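Local coordinates for protein peptidoglycan hydrolase FlgJ (Sphingomonas sp. A1, PDB 2ZYC) that probably cleaves glycosidic bonds of peptidoglycan as the muramidase domain of a flagellar protein, helping the rod to assemble across the periplasmic cell wall, at residues 56-70 against 80-92. The protein carries 2 engineered substitutions. Sequence-based numbering, arbitrary orientation. Where two conformers were deposited one is given.
Sequences IKAGSNWTGKVVEAR and KVRVERFRAYDSY
Val67 and Phe86 form a hydrogen-bonded pair of the antiparallel ladder between strands 65-70 and 82-88, with Val67 N to Phe86 O at 2.9 Å, while Ile56 and Ala58 bind the other edge of strand 82-88 through Arg87 N and Arg85 O. Strand 82-88 thus lies between its hairpin partner and loop 56-64, which leads into strand 65-70, and the Arg87 side chain runs between Ile56 and Trp62 of that loop. Its chain is extended from CG to NE (chi2 -175°, chi3 -176°) and passes over one face of Trp62, CD lying 3.7 Å from the centroid of the six-membered ring in a CH-pi contact. The guanidinium runs nearly parallel to the indole, with Ile56 CG2 over its other face, 3.4 Å from Arg87 NE. That NE donates a bent bond to Lys57 O at 3.1 Å; NH2 reaches Asn61 OD1 through a water, and NH1 pairs with Asp98 of helix 92-105, which also accepts the hydroxyl of Tyr89. Trp62 NE1 donates to Lys65 O, which lies in the plane of the indole, at 2.8 Å, a bond that helps fix the turn of the ring; Ala88 N approaches the same oxygen from the opposite face of the carbonyl. With Trp62 replaced by an alanine, the aliphatic part of Arg87 is likely to lose its aromatic cover, and Lys65 O one of its two donors. Val66 CG1 lies over the centre of the Arg85 guanidinium. Lys57 from the loop and Arg82 from the same strand meet Glu84 OE2, the Lys57 link being long. Such an arginine, sandwiched between an aliphatic and an aromatic side chain, here ties the beta hairpin of this glycoside hydrolase family 73 domain to its helical part.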
loop_
_atom_site.group_PDB
_atom_site.type_symbol
_atom_site.label_atom_id
_atom_site.label_comp_id
_atom_site.label_asym_id
_atom_site.label_seq_id
_atom_site.Cartn_x
_atom_site.Cartn_y
_atom_site.Cartn_z
ATOM N N ILE A 56 -4.627 -2.360 -6.911
ATOM C CA ILE A 56 -5.674 -1.476 -7.434
ATOM C C ILE A 56 -6.215 -1.974 -8.773
ATOM O O ILE A 56 -5.465 -2.154 -9.733
ATOM C CB ILE A 56 -5.203 -0.014 -7.571
ATOM C CG1 ILE A 56 -4.611 0.522 -6.255
ATOM C CG2 ILE A 56 -6.360 0.885 -8.065
ATOM C CD1 ILE A 56 -5.541 0.439 -5.047
ATOM N N LYS A 57 -7.531 -2.176 -8.822
ATOM C CA LYS A 57 -8.213 -2.605 -10.043
ATOM C C LYS A 57 -8.176 -1.527 -11.122
ATOM O O LYS A 57 -8.207 -0.319 -10.829
ATOM C CB LYS A 57 -9.672 -2.992 -9.753
ATOM C CG LYS A 57 -9.874 -4.112 -8.732
ATOM C CD LYS A 57 -11.368 -4.228 -8.379
ATOM C CE LYS A 57 -11.625 -5.298 -7.345
ATOM N NZ LYS A 57 -13.080 -5.384 -7.005
ATOM N N ALA A 58 -8.086 -1.982 -12.369
ATOM C CA ALA A 58 -8.180 -1.118 -13.540
ATOM C C ALA A 58 -9.629 -1.061 -14.007
ATOM O O ALA A 58 -10.131 -2.004 -14.608
ATOM C CB ALA A 58 -7.286 -1.653 -14.665
ATOM N N GLY A 59 -10.304 0.045 -13.713
ATOM C CA GLY A 59 -11.690 0.224 -14.154
ATOM C C GLY A 59 -11.809 1.061 -15.416
ATOM O O GLY A 59 -10.832 1.253 -16.144
ATOM N N SER A 60 -13.014 1.567 -15.667
ATOM C CA SER A 60 -13.308 2.346 -16.868
ATOM C C SER A 60 -12.550 3.674 -16.963
ATOM O O SER A 60 -12.321 4.172 -18.063
ATOM C CB SER A 60 -14.814 2.611 -16.961
ATOM O OG SER A 60 -15.268 3.259 -15.792
ATOM N N ASN A 61 -12.168 4.243 -15.819
ATOM C CA ASN A 61 -11.434 5.515 -15.799
ATOM C C ASN A 61 -9.911 5.329 -15.862
ATOM O O ASN A 61 -9.160 6.296 -15.717
ATOM C CB ASN A 61 -11.822 6.339 -14.561
ATOM C CG ASN A 61 -11.306 5.720 -13.272
ATOM O OD1 ASN A 61 -10.915 4.560 -13.257
ATOM N ND2 ASN A 61 -11.316 6.486 -12.184
ATOM N N TRP A 62 -9.469 4.085 -16.047
ATOM C CA TRP A 62 -8.042 3.776 -16.208
ATOM C C TRP A 62 -7.695 3.476 -17.666
ATOM O O TRP A 62 -8.221 2.531 -18.252
ATOM C CB TRP A 62 -7.644 2.589 -15.321
ATOM C CG TRP A 62 -6.220 2.149 -15.486
ATOM C CD1 TRP A 62 -5.775 1.067 -16.196
ATOM C CD2 TRP A 62 -5.058 2.763 -14.918
ATOM N NE1 TRP A 62 -4.404 0.978 -16.121
ATOM C CE2 TRP A 62 -3.936 2.005 -15.340
ATOM C CE3 TRP A 62 -4.850 3.889 -14.107
ATOM C CZ2 TRP A 62 -2.627 2.332 -14.966
ATOM C CZ3 TRP A 62 -3.540 4.213 -13.732
ATOM C CH2 TRP A 62 -2.452 3.431 -14.165
ATOM N N THR A 63 -6.793 4.278 -18.222
ATOM C CA THR A 63 -6.363 4.127 -19.615
ATOM C C THR A 63 -4.877 3.769 -19.691
ATOM O O THR A 63 -4.289 3.734 -20.779
ATOM C CB THR A 63 -6.614 5.413 -20.423
ATOM O OG1 THR A 63 -5.922 6.498 -19.799
ATOM C CG2 THR A 63 -8.118 5.726 -20.490
ATOM N N GLY A 64 -4.277 3.499 -18.534
ATOM C CA GLY A 64 -2.886 3.070 -18.474
ATOM C C GLY A 64 -2.713 1.607 -18.838
ATOM O O GLY A 64 -3.630 0.958 -19.359
ATOM N N LYS A 65 -1.522 1.086 -18.558
ATOM C CA LYS A 65 -1.230 -0.316 -18.762
ATOM C C LYS A 65 -2.105 -1.173 -17.852
ATOM O O LYS A 65 -2.377 -0.803 -16.709
ATOM C CB LYS A 65 0.248 -0.584 -18.482
ATOM C CG LYS A 65 0.732 -1.952 -18.926
ATOM C CD LYS A 65 2.212 -2.120 -18.638
ATOM C CE LYS A 65 2.718 -3.452 -19.184
ATOM N NZ LYS A 65 4.203 -3.444 -19.333
ATOM N N VAL A 66 -2.535 -2.313 -18.382
ATOM C CA VAL A 66 -3.403 -3.243 -17.674
ATOM C C VAL A 66 -2.769 -4.628 -17.609
ATOM O O VAL A 66 -2.198 -5.115 -18.594
ATOM C CB VAL A 66 -4.799 -3.328 -18.345
ATOM C CG1 VAL A 66 -5.632 -4.467 -17.750
ATOM C CG2 VAL A 66 -5.535 -1.987 -18.223
ATOM N N VAL A 67 -2.867 -5.251 -16.443
ATOM C CA VAL A 67 -2.436 -6.622 -16.274
ATOM C C VAL A 67 -3.609 -7.443 -15.746
ATOM O O VAL A 67 -4.301 -7.037 -14.805
ATOM C CB VAL A 67 -1.162 -6.735 -15.372
ATOM C CG1 VAL A 67 -1.375 -6.057 -14.016
ATOM C CG2 VAL A 67 -0.741 -8.195 -15.206
ATOM N N GLU A 68 -3.862 -8.577 -16.388
ATOM C CA GLU A 68 -4.901 -9.482 -15.928
ATOM C C GLU A 68 -4.308 -10.472 -14.944
ATOM O O GLU A 68 -3.177 -10.946 -15.122
ATOM C CB GLU A 68 -5.589 -10.193 -17.101
ATOM C CG GLU A 68 -6.550 -9.282 -17.858
ATOM C CD GLU A 68 -7.020 -9.846 -19.191
ATOM O OE1 GLU A 68 -6.989 -11.080 -19.383
ATOM O OE2 GLU A 68 -7.425 -9.037 -20.052
ATOM N N ALA A 69 -5.060 -10.754 -13.888
ATOM C CA ALA A 69 -4.650 -11.729 -12.885
ATOM C C ALA A 69 -5.879 -12.415 -12.313
ATOM O O ALA A 69 -6.946 -11.807 -12.181
ATOM C CB ALA A 69 -3.831 -11.066 -11.784
ATOM N N ARG A 70 -5.739 -13.696 -11.996
ATOM C CA ARG A 70 -6.858 -14.457 -11.463
ATOM C C ARG A 70 -7.062 -14.191 -9.968
ATOM O O ARG A 70 -6.098 -14.087 -9.200
ATOM C CB ARG A 70 -6.679 -15.952 -11.744
ATOM C CG ARG A 70 -6.827 -16.333 -13.220
ATOM C CD ARG A 70 -6.375 -17.769 -13.456
ATOM N NE ARG A 70 -5.078 -18.010 -12.829
ATOM C CZ ARG A 70 -4.744 -19.124 -12.184
ATOM N NH1 ARG A 70 -5.609 -20.124 -12.074
ATOM N NH2 ARG A 70 -3.538 -19.233 -11.645
ATOM N N LYS A 80 -15.424 -19.376 -7.581
ATOM C CA LYS A 80 -14.216 -20.100 -7.978
ATOM C C LYS A 80 -13.071 -19.156 -8.394
ATOM O O LYS A 80 -12.428 -18.539 -7.540
ATOM C CB LYS A 80 -14.528 -21.134 -9.075
ATOM C CG LYS A 80 -15.222 -20.578 -10.330
ATOM C CD LYS A 80 -14.942 -21.439 -11.567
ATOM C CE LYS A 80 -13.505 -21.278 -12.071
ATOM N NZ LYS A 80 -13.195 -22.166 -13.228
ATOM N N VAL A 81 -12.825 -19.052 -9.699
ATOM C CA VAL A 81 -11.746 -18.225 -10.243
ATOM C C VAL A 81 -12.297 -17.203 -11.247
ATOM O O VAL A 81 -12.934 -17.567 -12.243
ATOM C CB VAL A 81 -10.636 -19.101 -10.908
ATOM C CG1 VAL A 81 -9.654 -18.250 -11.696
ATOM C CG2 VAL A 81 -9.896 -19.943 -9.864
ATOM N N ARG A 82 -12.056 -15.924 -10.960
ATOM C CA ARG A 82 -12.368 -14.827 -11.872
ATOM C C ARG A 82 -11.073 -14.287 -12.448
ATOM O O ARG A 82 -10.034 -14.340 -11.795
ATOM C CB ARG A 82 -13.063 -13.681 -11.129
ATOM C CG ARG A 82 -14.554 -13.845 -10.933
ATOM C CD ARG A 82 -15.195 -12.539 -10.462
ATOM N NE ARG A 82 -15.243 -11.537 -11.528
ATOM C CZ ARG A 82 -14.589 -10.376 -11.514
ATOM N NH1 ARG A 82 -14.701 -9.545 -12.543
ATOM N NH2 ARG A 82 -13.830 -10.037 -10.477
ATOM N N VAL A 83 -11.134 -13.768 -13.669
ATOM C CA VAL A 83 -10.047 -12.952 -14.188
ATOM C C VAL A 83 -10.359 -11.493 -13.839
ATOM O O VAL A 83 -11.432 -10.976 -14.181
ATOM C CB VAL A 83 -9.851 -13.126 -15.708
ATOM C CG1 VAL A 83 -8.741 -12.219 -16.215
ATOM C CG2 VAL A 83 -9.533 -14.585 -16.044
ATOM N N GLU A 84 -9.426 -10.849 -13.142
ATOM C CA GLU A 84 -9.572 -9.445 -12.767
ATOM C C GLU A 84 -8.563 -8.579 -13.511
ATOM O O GLU A 84 -7.455 -9.025 -13.821
ATOM C CB GLU A 84 -9.417 -9.275 -11.248
ATOM C CG GLU A 84 -9.670 -7.864 -10.715
ATOM C CD GLU A 84 -11.071 -7.365 -11.010
ATOM O OE1 GLU A 84 -11.290 -6.829 -12.120
ATOM O OE2 GLU A 84 -11.944 -7.507 -10.134
ATOM N N ARG A 85 -8.961 -7.342 -13.798
ATOM C CA ARG A 85 -8.107 -6.398 -14.504
ATOM C C ARG A 85 -7.499 -5.428 -13.505
ATOM O O ARG A 85 -8.217 -4.727 -12.781
ATOM C CB ARG A 85 -8.889 -5.654 -15.589
ATOM C CG ARG A 85 -9.250 -6.561 -16.766
ATOM C CD ARG A 85 -10.271 -5.933 -17.690
ATOM N NE ARG A 85 -9.862 -4.618 -18.163
ATOM C CZ ARG A 85 -9.086 -4.389 -19.217
ATOM N NH1 ARG A 85 -8.610 -5.400 -19.938
ATOM N NH2 ARG A 85 -8.788 -3.137 -19.547
ATOM N N PHE A 86 -6.170 -5.423 -13.464
ATOM C CA PHE A 86 -5.413 -4.596 -12.530
ATOM C C PHE A 86 -4.593 -3.540 -13.246
ATOM O O PHE A 86 -4.139 -3.739 -14.372
ATOM C CB PHE A 86 -4.474 -5.475 -11.696
ATOM C CG PHE A 86 -5.183 -6.378 -10.744
ATOM C CD1 PHE A 86 -5.606 -5.901 -9.502
ATOM C CD2 PHE A 86 -5.433 -7.707 -11.082
ATOM C CE1 PHE A 86 -6.276 -6.742 -8.600
ATOM C CE2 PHE A 86 -6.096 -8.553 -10.199
ATOM C CZ PHE A 86 -6.522 -8.070 -8.949
ATOM N N ARG A 87 -4.385 -2.415 -12.573
ATOM C CA ARG A 87 -3.490 -1.387 -13.086
ATOM C C ARG A 87 -2.053 -1.906 -13.095
ATOM O O ARG A 87 -1.683 -2.730 -12.259
ATOM C CB ARG A 87 -3.592 -0.126 -12.230
ATOM C CG ARG A 87 -5.018 0.405 -12.129
ATOM C CD ARG A 87 -5.076 1.734 -11.379
ATOM N NE ARG A 87 -6.461 2.178 -11.202
ATOM C CZ ARG A 87 -6.820 3.373 -10.743
ATOM N NH1 ARG A 87 -5.906 4.267 -10.422
ATOM N NH2 ARG A 87 -8.107 3.678 -10.608
ATOM N N ALA A 88 -1.267 -1.445 -14.059
ATOM C CA ALA A 88 0.174 -1.723 -14.075
ATOM C C ALA A 88 0.950 -0.437 -14.291
ATOM O O ALA A 88 0.479 0.487 -14.976
ATOM C CB ALA A 88 0.524 -2.760 -15.144
ATOM N N TYR A 89 2.145 -0.384 -13.708
ATOM C CA TYR A 89 2.927 0.841 -13.662
ATOM C C TYR A 89 4.350 0.566 -14.140
ATOM O O TYR A 89 4.716 -0.585 -14.351
ATOM C CB TYR A 89 2.968 1.377 -12.231
ATOM C CG TYR A 89 1.608 1.565 -11.594
ATOM C CD1 TYR A 89 0.826 2.684 -11.898
ATOM C CD2 TYR A 89 1.107 0.623 -10.692
ATOM C CE1 TYR A 89 -0.430 2.870 -11.295
ATOM C CE2 TYR A 89 -0.141 0.791 -10.088
ATOM C CZ TYR A 89 -0.901 1.918 -10.398
ATOM O OH TYR A 89 -2.127 2.073 -9.796
ATOM N N ASP A 90 5.140 1.629 -14.286
ATOM C CA ASP A 90 6.543 1.514 -14.697
ATOM C C ASP A 90 7.509 1.424 -13.511
ATOM O O ASP A 90 8.694 1.136 -13.707
ATOM C CB ASP A 90 6.950 2.696 -15.584
ATOM C CG ASP A 90 6.016 2.910 -16.763
ATOM O OD1 ASP A 90 5.594 1.920 -17.406
ATOM O OD2 ASP A 90 5.718 4.087 -17.055
ATOM N N SER A 91 7.003 1.666 -12.298
ATOM C CA SER A 91 7.807 1.697 -11.071
ATOM C C SER A 91 6.942 1.731 -9.807
ATOM O O SER A 91 5.751 2.039 -9.880
ATOM C CB SER A 91 8.721 2.928 -11.067
ATOM O OG SER A 91 7.952 4.125 -11.054
ATOM N N TYR A 92 7.544 1.436 -8.649
ATOM C CA TYR A 92 6.884 1.672 -7.351
ATOM C C TYR A 92 6.534 3.147 -7.166
ATOM O O TYR A 92 5.462 3.482 -6.654
ATOM C CB TYR A 92 7.752 1.203 -6.170
ATOM C CG TYR A 92 7.828 -0.301 -5.973
ATOM C CD1 TYR A 92 6.861 -1.159 -6.508
ATOM C CD2 TYR A 92 8.862 -0.862 -5.217
ATOM C CE1 TYR A 92 6.939 -2.545 -6.316
ATOM C CE2 TYR A 92 8.943 -2.235 -5.010
ATOM C CZ TYR A 92 7.986 -3.069 -5.552
ATOM O OH TYR A 92 8.091 -4.426 -5.338
HETATM O O HOH W 1 -10.563 -2.342 -17.314
HETATM O O HOH W 2 -10.237 2.301 -12.069
HETATM O O HOH W 3 -9.125 -0.340 -17.546
HETATM O O HOH W 4 0.500 2.538 -16.673
#